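Local coordinates for protein putative transcriptional regulator (Bacillus cytotoxicus NVH 391-98, PDB 3K4H) that probably regulates transcription as a sugar-responsive LacI-family protein, binding a glucose-containing glycan in the pocket of its periplasmic-binding-protein-like core, at residues F28-R33 with N246-G251; I35-H40 with L250-A255; V111-Y116 with I272-K277. All coordinates share one frame; numbering follows the deposited sequence.

Contact 1 of 3, residues F28-R33 with N246-G251. With GLC (alpha-D-glucopyranose), chain C.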
loop_
_atom_site.group_PDB
_atom_site.type_symbol
_atom_site.label_atom_id
_atom_site.label_comp_id
_atom_site.label_asym_id
_atom_site.label_seq_id
_atom_site.Cartn_x
_atom_site.Cartn_y
_atom_site.Cartn_z
ATOM N N PHE A 28 -5.884 2.820 -21.023
ATOM C CA PHE A 28 -6.467 1.521 -21.305
ATOM C C PHE A 28 -5.735 0.594 -22.275
ATOM O O PHE A 28 -5.561 -0.586 -21.951
ATOM C CB PHE A 28 -7.953 1.644 -21.568
ATOM C CG PHE A 28 -8.681 2.184 -20.392
ATOM C CD1 PHE A 28 -9.021 3.539 -20.320
ATOM C CD2 PHE A 28 -8.958 1.365 -19.294
ATOM C CE1 PHE A 28 -9.666 4.057 -19.181
ATOM C CE2 PHE A 28 -9.612 1.867 -18.164
ATOM C CZ PHE A 28 -9.954 3.219 -18.104
ATOM N N PRO A 29 -5.271 1.101 -23.437
ATOM C CA PRO A 29 -4.528 0.173 -24.306
ATOM C C PRO A 29 -3.273 -0.327 -23.604
ATOM O O PRO A 29 -2.816 -1.443 -23.884
ATOM C CB PRO A 29 -4.154 1.034 -25.502
ATOM C CG PRO A 29 -5.237 2.067 -25.531
ATOM C CD PRO A 29 -5.550 2.384 -24.112
ATOM N N GLU A 30 -2.717 0.479 -22.697
ATOM C CA GLU A 30 -1.528 0.059 -21.993
ATOM C C GLU A 30 -1.855 -0.998 -20.922
ATOM O O GLU A 30 -1.097 -1.959 -20.760
ATOM C CB GLU A 30 -0.829 1.266 -21.391
ATOM C CG GLU A 30 0.518 1.001 -20.813
ATOM C CD GLU A 30 1.564 0.660 -21.859
ATOM O OE1 GLU A 30 1.242 0.553 -23.077
ATOM O OE2 GLU A 30 2.728 0.493 -21.442
ATOM N N VAL A 31 -2.995 -0.850 -20.224
ATOM C CA VAL A 31 -3.330 -1.825 -19.187
ATOM C C VAL A 31 -3.644 -3.133 -19.851
ATOM O O VAL A 31 -3.199 -4.184 -19.385
ATOM C CB VAL A 31 -4.438 -1.351 -18.213
ATOM C CG1 VAL A 31 -5.671 -2.156 -18.346
ATOM C CG2 VAL A 31 -3.948 -1.462 -16.781
ATOM N N ILE A 32 -4.357 -3.052 -20.979
ATOM C CA ILE A 32 -4.725 -4.227 -21.726
ATOM C C ILE A 32 -3.485 -4.874 -22.282
ATOM O O ILE A 32 -3.389 -6.086 -22.325
ATOM C CB ILE A 32 -5.711 -3.912 -22.842
ATOM C CG1 ILE A 32 -7.064 -3.543 -22.218
ATOM C CG2 ILE A 32 -5.873 -5.124 -23.738
ATOM C CD1 ILE A 32 -8.084 -2.961 -23.162
ATOM N N ARG A 33 -2.513 -4.064 -22.674
ATOM C CA ARG A 33 -1.279 -4.582 -23.215
ATOM C C ARG A 33 -0.527 -5.405 -22.160
ATOM O O ARG A 33 0.166 -6.363 -22.483
ATOM C CB ARG A 33 -0.444 -3.417 -23.697
ATOM C CG ARG A 33 0.772 -3.770 -24.516
ATOM C CD ARG A 33 1.714 -2.560 -24.552
ATOM N NE ARG A 33 3.076 -3.048 -24.412
ATOM C CZ ARG A 33 4.011 -2.487 -23.653
ATOM N NH1 ARG A 33 3.754 -1.384 -22.947
ATOM N NH2 ARG A 33 5.207 -3.046 -23.605
ATOM N N ASN A 246 3.133 3.035 -13.841
ATOM C CA ASN A 246 3.452 1.691 -14.301
ATOM C C ASN A 246 2.278 0.872 -14.810
ATOM O O ASN A 246 2.137 -0.308 -14.461
ATOM C CB ASN A 246 4.163 0.935 -13.201
ATOM C CG ASN A 246 5.602 0.679 -13.522
ATOM O OD1 ASN A 246 5.917 -0.277 -14.218
ATOM N ND2 ASN A 246 6.485 1.514 -13.013
ATOM N N ILE A 247 1.474 1.505 -15.665
ATOM C CA ILE A 247 0.226 0.981 -16.149
ATOM C C ILE A 247 0.351 -0.476 -16.588
ATOM O O ILE A 247 -0.507 -1.314 -16.257
ATOM C CB ILE A 247 -0.301 1.833 -17.314
ATOM C CG1 ILE A 247 -0.564 3.274 -16.864
ATOM C CG2 ILE A 247 -1.595 1.243 -17.880
ATOM C CD1 ILE A 247 -0.187 4.315 -17.892
ATOM N N TYR A 248 1.408 -0.780 -17.329
ATOM C CA TYR A 248 1.581 -2.096 -17.900
ATOM C C TYR A 248 1.615 -3.129 -16.777
ATOM O O TYR A 248 0.973 -4.179 -16.854
ATOM C CB TYR A 248 2.889 -2.123 -18.694
ATOM C CG TYR A 248 3.327 -3.477 -19.193
ATOM C CD1 TYR A 248 3.013 -3.888 -20.483
ATOM C CD2 TYR A 248 4.052 -4.353 -18.378
ATOM C CE1 TYR A 248 3.423 -5.134 -20.964
ATOM C CE2 TYR A 248 4.463 -5.600 -18.838
ATOM C CZ TYR A 248 4.147 -5.972 -20.140
ATOM O OH TYR A 248 4.516 -7.195 -20.636
ATOM N N GLN A 249 2.384 -2.838 -15.732
ATOM C CA GLN A 249 2.587 -3.803 -14.666
ATOM C C GLN A 249 1.283 -3.958 -13.869
ATOM O O GLN A 249 0.976 -5.065 -13.406
ATOM C CB GLN A 249 3.773 -3.414 -13.787
ATOM C CG GLN A 249 4.629 -4.601 -13.359
ATOM C CD GLN A 249 5.312 -5.383 -14.528
ATOM O OE1 GLN A 249 5.989 -4.798 -15.394
ATOM N NE2 GLN A 249 5.168 -6.716 -14.511
ATOM N N LEU A 250 0.496 -2.879 -13.772
ATOM C CA LEU A 250 -0.824 -2.962 -13.177
ATOM C C LEU A 250 -1.603 -4.035 -13.913
ATOM O O LEU A 250 -2.245 -4.853 -13.289
ATOM C CB LEU A 250 -1.583 -1.626 -13.256
ATOM C CG LEU A 250 -1.193 -0.415 -12.394
ATOM C CD1 LEU A 250 -2.112 0.754 -12.752
ATOM C CD2 LEU A 250 -1.237 -0.685 -10.883
ATOM N N GLY A 251 -1.523 -4.035 -15.243
ATOM C CA GLY A 251 -2.297 -4.946 -16.080
ATOM C C GLY A 251 -1.809 -6.368 -15.950
ATOM O O GLY A 251 -2.598 -7.294 -15.759
HETATM C C1 GLC C . -7.389 7.175 -15.992
HETATM C C2 GLC C . -8.333 5.985 -16.044
HETATM C C3 GLC C . -8.508 5.409 -14.657
HETATM C C4 GLC C . -7.125 4.966 -14.214
HETATM C C5 GLC C . -6.248 6.206 -14.026
HETATM C C6 GLC C . -4.809 5.792 -13.663
HETATM O O1 GLC C . -8.078 8.278 -15.462
HETATM O O2 GLC C . -9.586 6.405 -16.526
HETATM O O3 GLC C . -9.448 4.353 -14.690
HETATM O O4 GLC C . -7.168 4.233 -13.010
HETATM O O5 GLC C . -6.219 6.983 -15.210
HETATM O O6 GLC C . -4.148 6.759 -12.878
#
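Ile247 CG2 and Tyr248 CG (chi1 171°) are both anti to the backbone N; the methyl then meets Glu30 and Val31, while CD1 and CE1 of the tyrosine ring meet Arg33. The Ile247 methyl lies against the turn formed by Glu30 and Val31, with CG2 3.6 Å from Glu30 CB and 3.7 Å from Val31 CG2. The Tyr248 ring lies beside Arg33, whose side chain crosses it at about a right angle. Its CD1 sits over the centre of one guanidinium face, 3.6 Å from Arg33 CZ, but the two planes are inclined by 43°, so this is not a parallel stack. A salt bridge within the first helix, Arg33 NH1 to Glu30 OE2 at 2.6 Å, steadies the guanidinium beside the ring, and Glu30 OE2 is itself 3.8 Å from Tyr248 CB. The phenol hydroxyl of Tyr248 is hydrogen-bonded further along, to Ser37 OG. The axes of the two short helical segments approach to 7.0 Å at 46°, and the CA of Gly251 meets the carbonyl of Val31 directly, CA to O 3.5 Å, in a CA-H...O contact. Both segments also reach the glycan pocket: Phe28 CE1 is 3.5 Å from O2 of one glucose, and Leu250 touches the neighbouring glucose. With no conventional hydrogen bond between the segments, the helices are joined by apolar contact beside the sugar, while on the more exposed side the Glu30-Arg33 pair probably offsets its own charges and lets the tyrosine ring pack against them.

Contact 2 of 3, residues I35-H40 with L250-A255; sequences ISSFAH and LGYEAA
Phe38 turns the edge of its ring onto the face of Tyr252 in a T-shaped pair, with centroids 5.2 Å apart and planes at 78°. Its CD1 does the touching, 3.6 Å from Tyr252 CZ, while CB of the same residue stands over the tyrosine face in a CH-pi contact, 4.0 Å from the centroid of the Tyr252 ring. Tyr252 CG is anti to the backbone N (chi1 -175°), and the ring beyond it lies against Phe38 CB and CD1. Near the plane of that ring, Ser37 OG lies at the edge, 3.8 Å from Tyr252 CE1; Ser37 OG is hydrogen-bonded to the hydroxyl of Tyr248, one turn before Tyr252. These helices cover one face of the parallel sheet in a three-layer Rossmann-like lobe, and run in broadly the same direction with the axes of the two short segments 7.4 Å apart. On the side facing the sheet, Ile35 CG1 lies against Gly251 O, and Ala255 CB packs 3.8 Å from Ile35 O and 4.1 Å from Phe38 CD2. Both Ile35 and Ala255 rest on Ile74 of strand 72-75, and Ile35 also touches Leu46 of strand 45-48. Glu253, on a different side of its helix, forms a salt bridge with Lys270 of the second subunit.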
loop_
_atom_site.group_PDB
_atom_site.type_symbol
_atom_site.label_atom_id
_atom_site.label_comp_id
_atom_site.label_asym_id
_atom_site.label_seq_id
_atom_site.Cartn_x
_atom_site.Cartn_y
_atom_site.Cartn_z
ATOM N N ILE A 35 -2.170 -6.885 -19.643
ATOM C CA ILE A 35 -3.083 -7.972 -19.355
ATOM C C ILE A 35 -2.783 -9.106 -20.340
ATOM O O ILE A 35 -2.561 -10.262 -19.938
ATOM C CB ILE A 35 -4.554 -7.495 -19.410
ATOM C CG1 ILE A 35 -4.915 -6.803 -18.092
ATOM C CG2 ILE A 35 -5.475 -8.658 -19.607
ATOM C CD1 ILE A 35 -6.068 -5.831 -18.169
ATOM N N SER A 36 -2.733 -8.738 -21.617
ATOM C CA SER A 36 -2.511 -9.647 -22.721
ATOM C C SER A 36 -1.133 -10.338 -22.644
ATOM O O SER A 36 -0.994 -11.550 -22.921
ATOM C CB SER A 36 -2.614 -8.855 -24.016
ATOM O OG SER A 36 -2.277 -9.670 -25.111
ATOM N N SER A 37 -0.111 -9.563 -22.280
ATOM C CA SER A 37 1.235 -10.103 -22.208
ATOM C C SER A 37 1.268 -11.315 -21.265
ATOM O O SER A 37 1.902 -12.313 -21.572
ATOM C CB SER A 37 2.226 -9.011 -21.811
ATOM O OG SER A 37 3.515 -9.540 -21.571
ATOM N N PHE A 38 0.539 -11.236 -20.154
ATOM C CA PHE A 38 0.397 -12.382 -19.261
ATOM C C PHE A 38 -0.593 -13.451 -19.751
ATOM O O PHE A 38 -0.298 -14.656 -19.729
ATOM C CB PHE A 38 0.033 -11.967 -17.829
ATOM C CG PHE A 38 0.117 -13.099 -16.862
ATOM C CD1 PHE A 38 1.327 -13.439 -16.282
ATOM C CD2 PHE A 38 -0.993 -13.878 -16.588
ATOM C CE1 PHE A 38 1.431 -14.502 -15.414
ATOM C CE2 PHE A 38 -0.898 -14.951 -15.721
ATOM C CZ PHE A 38 0.325 -15.259 -15.129
ATOM N N ALA A 39 -1.768 -13.037 -20.184
ATOM C CA ALA A 39 -2.739 -14.031 -20.607
ATOM C C ALA A 39 -2.064 -14.992 -21.581
ATOM O O ALA A 39 -2.283 -16.203 -21.543
ATOM C CB ALA A 39 -3.954 -13.366 -21.237
ATOM N N HIS A 40 -1.226 -14.429 -22.439
ATOM C CA HIS A 40 -0.404 -15.200 -23.379
ATOM C C HIS A 40 0.364 -16.369 -22.723
ATOM O O HIS A 40 0.284 -17.502 -23.181
ATOM C CB HIS A 40 0.563 -14.247 -24.071
ATOM C CG HIS A 40 1.728 -14.921 -24.694
ATOM N ND1 HIS A 40 3.024 -14.553 -24.417
ATOM C CD2 HIS A 40 1.801 -15.943 -25.583
ATOM C CE1 HIS A 40 3.852 -15.325 -25.106
ATOM N NE2 HIS A 40 3.135 -16.178 -25.821
ATOM N N LEU A 250 0.496 -2.879 -13.772
ATOM C CA LEU A 250 -0.824 -2.962 -13.177
ATOM C C LEU A 250 -1.603 -4.035 -13.913
ATOM O O LEU A 250 -2.245 -4.853 -13.289
ATOM C CB LEU A 250 -1.583 -1.626 -13.256
ATOM C CG LEU A 250 -1.193 -0.415 -12.394
ATOM C CD1 LEU A 250 -2.112 0.754 -12.752
ATOM C CD2 LEU A 250 -1.237 -0.685 -10.883
ATOM N N GLY A 251 -1.523 -4.035 -15.243
ATOM C CA GLY A 251 -2.297 -4.946 -16.080
ATOM C C GLY A 251 -1.809 -6.368 -15.950
ATOM O O GLY A 251 -2.598 -7.294 -15.759
ATOM N N TYR A 252 -0.493 -6.523 -16.012
ATOM C CA TYR A 252 0.139 -7.816 -16.068
ATOM C C TYR A 252 -0.150 -8.507 -14.759
ATOM O O TYR A 252 -0.658 -9.632 -14.718
ATOM C CB TYR A 252 1.624 -7.593 -16.213
ATOM C CG TYR A 252 2.449 -8.831 -16.417
ATOM C CD1 TYR A 252 2.821 -9.225 -17.700
ATOM C CD2 TYR A 252 2.894 -9.595 -15.337
ATOM C CE1 TYR A 252 3.606 -10.357 -17.909
ATOM C CE2 TYR A 252 3.662 -10.740 -15.541
ATOM C CZ TYR A 252 4.018 -11.101 -16.832
ATOM O OH TYR A 252 4.798 -12.195 -17.073
ATOM N N GLU A 253 0.158 -7.797 -13.681
ATOM C CA GLU A 253 -0.092 -8.286 -12.359
ATOM C C GLU A 253 -1.590 -8.536 -12.076
ATOM O O GLU A 253 -1.929 -9.518 -11.421
ATOM C CB GLU A 253 0.569 -7.373 -11.321
ATOM C CG GLU A 253 1.283 -8.187 -10.225
ATOM C CD GLU A 253 2.524 -8.908 -10.725
ATOM O OE1 GLU A 253 3.266 -8.321 -11.537
ATOM O OE2 GLU A 253 2.772 -10.060 -10.309
ATOM N N ALA A 254 -2.489 -7.704 -12.597
ATOM C CA ALA A 254 -3.912 -8.007 -12.409
ATOM C C ALA A 254 -4.262 -9.379 -12.993
ATOM O O ALA A 254 -4.822 -10.214 -12.283
ATOM C CB ALA A 254 -4.772 -6.964 -12.964
ATOM N N ALA A 255 -3.861 -9.631 -14.247
ATOM C CA ALA A 255 -4.149 -10.898 -14.940
ATOM C C ALA A 255 -3.528 -12.103 -14.244
ATOM O O ALA A 255 -4.147 -13.168 -14.143
ATOM C CB ALA A 255 -3.695 -10.828 -16.373
#

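Contact 3 of 3, residues V111-Y116 with I272-K277; sequences VDNDNY and IIIPHK. With GLC (alpha-D-glucopyranose), chain B.
Ile272 pairs with Val111 as a parallel strand neighbour, and its carbonyl O receives Asp112 N at 2.9 Å in a nearly straight bond (164°). The side chains of Val111 and Ile272 lie on the sheet face covered by helix 247-264. Ile273, on the other face with Asp112, sets CG2 3.7 Å from Asp114 N and packs on Ile273 of the second subunit, whose strand continues the sheet in antiparallel fashion. Ile274 N returns a bond to Asp112 O at 3.0 Å, and its CD1 meets Val111 CG1. The carbonyl O of Ile274 then takes Asn113 ND2 at 3.3 Å, the donor standing 47° above the carbonyl plane. After Pro275, the ring of His276 has a water in its plane, hydrogen-bonded to ND1 at 2.9 Å; the water accepts from Asp114 N and donates to Ile274 O. His276 NE2 is bonded to Glu121. Along 111-116, the sugar's O4 donates to Asp112 OD1 and Asn115 ND2 donates to its O6, which also lies beside Asn113 OD1, at a distance too short to be trusted in detail. Here two of the chain's crossings between lobes run side by side, as in the hinge and sugar-binding cleft of LacI-type regulators.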
loop_
_atom_site.group_PDB
_atom_site.type_symbol
_atom_site.label_atom_id
_atom_site.label_comp_id
_atom_site.label_asym_id
_atom_site.label_seq_id
_atom_site.Cartn_x
_atom_site.Cartn_y
_atom_site.Cartn_z
ATOM N N VAL A 111 -5.325 -4.908 -7.538
ATOM C CA VAL A 111 -4.028 -4.377 -7.893
ATOM C C VAL A 111 -4.107 -2.872 -7.942
ATOM O O VAL A 111 -5.052 -2.354 -8.403
ATOM C CB VAL A 111 -3.618 -4.859 -9.219
ATOM C CG1 VAL A 111 -2.286 -4.453 -9.480
ATOM C CG2 VAL A 111 -3.672 -6.275 -9.242
ATOM N N ASP A 112 -3.164 -2.168 -7.365
ATOM C CA ASP A 112 -3.271 -0.736 -7.299
ATOM C C ASP A 112 -1.949 -0.105 -7.114
ATOM O O ASP A 112 -1.022 -0.773 -6.923
ATOM C CB ASP A 112 -4.179 -0.362 -6.166
ATOM C CG ASP A 112 -4.687 1.011 -6.262
ATOM O OD1 ASP A 112 -4.624 1.590 -7.320
ATOM O OD2 ASP A 112 -5.163 1.518 -5.272
ATOM N N ASN A 113 -1.854 1.190 -7.263
ATOM C CA ASN A 113 -0.698 1.913 -6.821
ATOM C C ASN A 113 -1.022 2.541 -5.502
ATOM O O ASN A 113 -2.140 2.691 -5.190
ATOM C CB ASN A 113 -0.363 3.048 -7.727
ATOM C CG ASN A 113 -0.401 2.701 -9.119
ATOM O OD1 ASN A 113 -1.361 2.929 -9.774
ATOM N ND2 ASN A 113 0.677 2.240 -9.617
ATOM N N ASP A 114 -0.048 2.924 -4.719
ATOM C CA ASP A 114 -0.365 3.596 -3.469
ATOM C C ASP A 114 -0.661 5.051 -3.772
ATOM O O ASP A 114 0.162 5.951 -3.502
ATOM C CB ASP A 114 0.780 3.480 -2.474
ATOM C CG ASP A 114 0.444 4.079 -1.129
ATOM O OD1 ASP A 114 1.313 4.047 -0.251
ATOM O OD2 ASP A 114 -0.680 4.596 -0.950
ATOM N N ASN A 115 -1.833 5.268 -4.363
ATOM C CA ASN A 115 -2.273 6.560 -4.819
ATOM C C ASN A 115 -2.313 7.613 -3.722
ATOM O O ASN A 115 -2.015 8.779 -3.969
ATOM C CB ASN A 115 -3.639 6.407 -5.440
ATOM C CG ASN A 115 -3.559 5.898 -6.837
ATOM O OD1 ASN A 115 -2.743 6.386 -7.622
ATOM N ND2 ASN A 115 -4.383 4.903 -7.171
ATOM N N TYR A 116 -2.666 7.200 -2.508
ATOM C CA TYR A 116 -2.667 8.122 -1.391
ATOM C C TYR A 116 -1.287 8.716 -1.229
ATOM O O TYR A 116 -1.137 9.940 -1.201
ATOM C CB TYR A 116 -3.107 7.450 -0.100
ATOM C CG TYR A 116 -3.073 8.386 1.071
ATOM C CD1 TYR A 116 -4.162 9.190 1.377
ATOM C CD2 TYR A 116 -1.929 8.494 1.861
ATOM C CE1 TYR A 116 -4.106 10.060 2.464
ATOM C CE2 TYR A 116 -1.868 9.347 2.918
ATOM C CZ TYR A 116 -2.952 10.122 3.214
ATOM O OH TYR A 116 -2.858 10.969 4.275
ATOM N N ILE A 272 -2.124 -6.056 -4.288
ATOM C CA ILE A 272 -0.787 -5.948 -4.897
ATOM C C ILE A 272 -0.463 -4.501 -5.244
ATOM O O ILE A 272 -1.172 -3.880 -6.024
ATOM C CB ILE A 272 -0.664 -6.845 -6.158
ATOM C CG1 ILE A 272 -0.998 -8.293 -5.769
ATOM C CG2 ILE A 272 0.715 -6.757 -6.743
ATOM C CD1 ILE A 272 -0.749 -9.374 -6.826
ATOM N N ILE A 273 0.599 -3.951 -4.667
ATOM C CA ILE A 273 0.906 -2.536 -4.873
ATOM C C ILE A 273 2.083 -2.363 -5.825
ATOM O O ILE A 273 3.212 -2.772 -5.504
ATOM C CB ILE A 273 1.170 -1.801 -3.539
ATOM C CG1 ILE A 273 -0.032 -1.917 -2.601
ATOM C CG2 ILE A 273 1.512 -0.329 -3.774
ATOM C CD1 ILE A 273 -1.367 -1.493 -3.189
ATOM N N ILE A 274 1.819 -1.760 -6.982
ATOM C CA ILE A 274 2.827 -1.552 -8.017
ATOM C C ILE A 274 3.461 -0.178 -7.789
ATOM O O ILE A 274 2.749 0.803 -7.563
ATOM C CB ILE A 274 2.163 -1.643 -9.438
ATOM C CG1 ILE A 274 2.192 -3.063 -10.011
ATOM C CG2 ILE A 274 2.846 -0.745 -10.443
ATOM C CD1 ILE A 274 1.339 -4.068 -9.292
ATOM N N PRO A 275 4.796 -0.077 -7.861
ATOM C CA PRO A 275 5.438 1.203 -7.602
ATOM C C PRO A 275 5.103 2.275 -8.616
ATOM O O PRO A 275 4.913 2.000 -9.814
ATOM C CB PRO A 275 6.921 0.891 -7.725
ATOM C CG PRO A 275 7.028 -0.580 -7.596
ATOM C CD PRO A 275 5.780 -1.088 -8.252
ATOM N N HIS A 276 5.060 3.502 -8.112
ATOM C CA HIS A 276 4.912 4.697 -8.915
ATOM C C HIS A 276 6.212 5.497 -8.850
ATOM O O HIS A 276 7.052 5.224 -8.011
ATOM C CB HIS A 276 3.766 5.527 -8.364
ATOM C CG HIS A 276 4.019 6.056 -6.986
ATOM N ND1 HIS A 276 3.732 5.331 -5.848
ATOM C CD2 HIS A 276 4.532 7.238 -6.563
ATOM C CE1 HIS A 276 4.050 6.045 -4.783
ATOM N NE2 HIS A 276 4.535 7.206 -5.189
ATOM N N LYS A 277 6.376 6.474 -9.739
ATOM C CA LYS A 277 7.557 7.334 -9.763
ATOM C C LYS A 277 7.166 8.728 -10.228
ATOM O O LYS A 277 6.584 8.898 -11.292
ATOM C CB LYS A 277 8.573 6.781 -10.742
ATOM C CG LYS A 277 9.983 6.946 -10.292
ATOM C CD LYS A 277 10.903 7.047 -11.491
ATOM C CE LYS A 277 12.376 7.057 -11.065
ATOM N NZ LYS A 277 12.861 5.668 -11.276
HETATM C C1 GLC B . -6.827 2.852 -13.051
HETATM C C2 GLC B . -7.951 2.117 -12.352
HETATM C C3 GLC B . -7.983 2.626 -10.922
HETATM C C4 GLC B . -6.631 2.379 -10.227
HETATM C C5 GLC B . -5.498 2.949 -11.049
HETATM C C6 GLC B . -4.188 2.535 -10.425
HETATM O O2 GLC B . -9.163 2.419 -13.006
HETATM O O3 GLC B . -9.101 2.034 -10.300
HETATM O O4 GLC B . -6.518 3.103 -9.044
HETATM O O5 GLC B . -5.593 2.546 -12.412
HETATM O O6 GLC B . -3.636 3.703 -9.879
HETATM O O HOH W 1 2.544 2.695 -5.477
#

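Overall arrangement
Contacts 1 and 2 are successive turns of one helix pair, 27-41 with 247-264; they share Leu250 and Gly251. Contact 2 is the more buried of the two, all its touching residues at least partly covered, and relies on aromatic and apolar contact. Contact 1, nearer the glycan, adds an ion pair on its more exposed side. Contact 3 differs in kind: backbone bonds and a water join the hinge segments, while polar side chains hold the sugar. It is partly buried, with no exposed touching residue, and reaches the subunit interface. Helix 247-264 connects all three, since Leu250 packs on Asn113 and Ile274, and Ala254 on Val111, so the helix lies between its partner helix and the hinge strands.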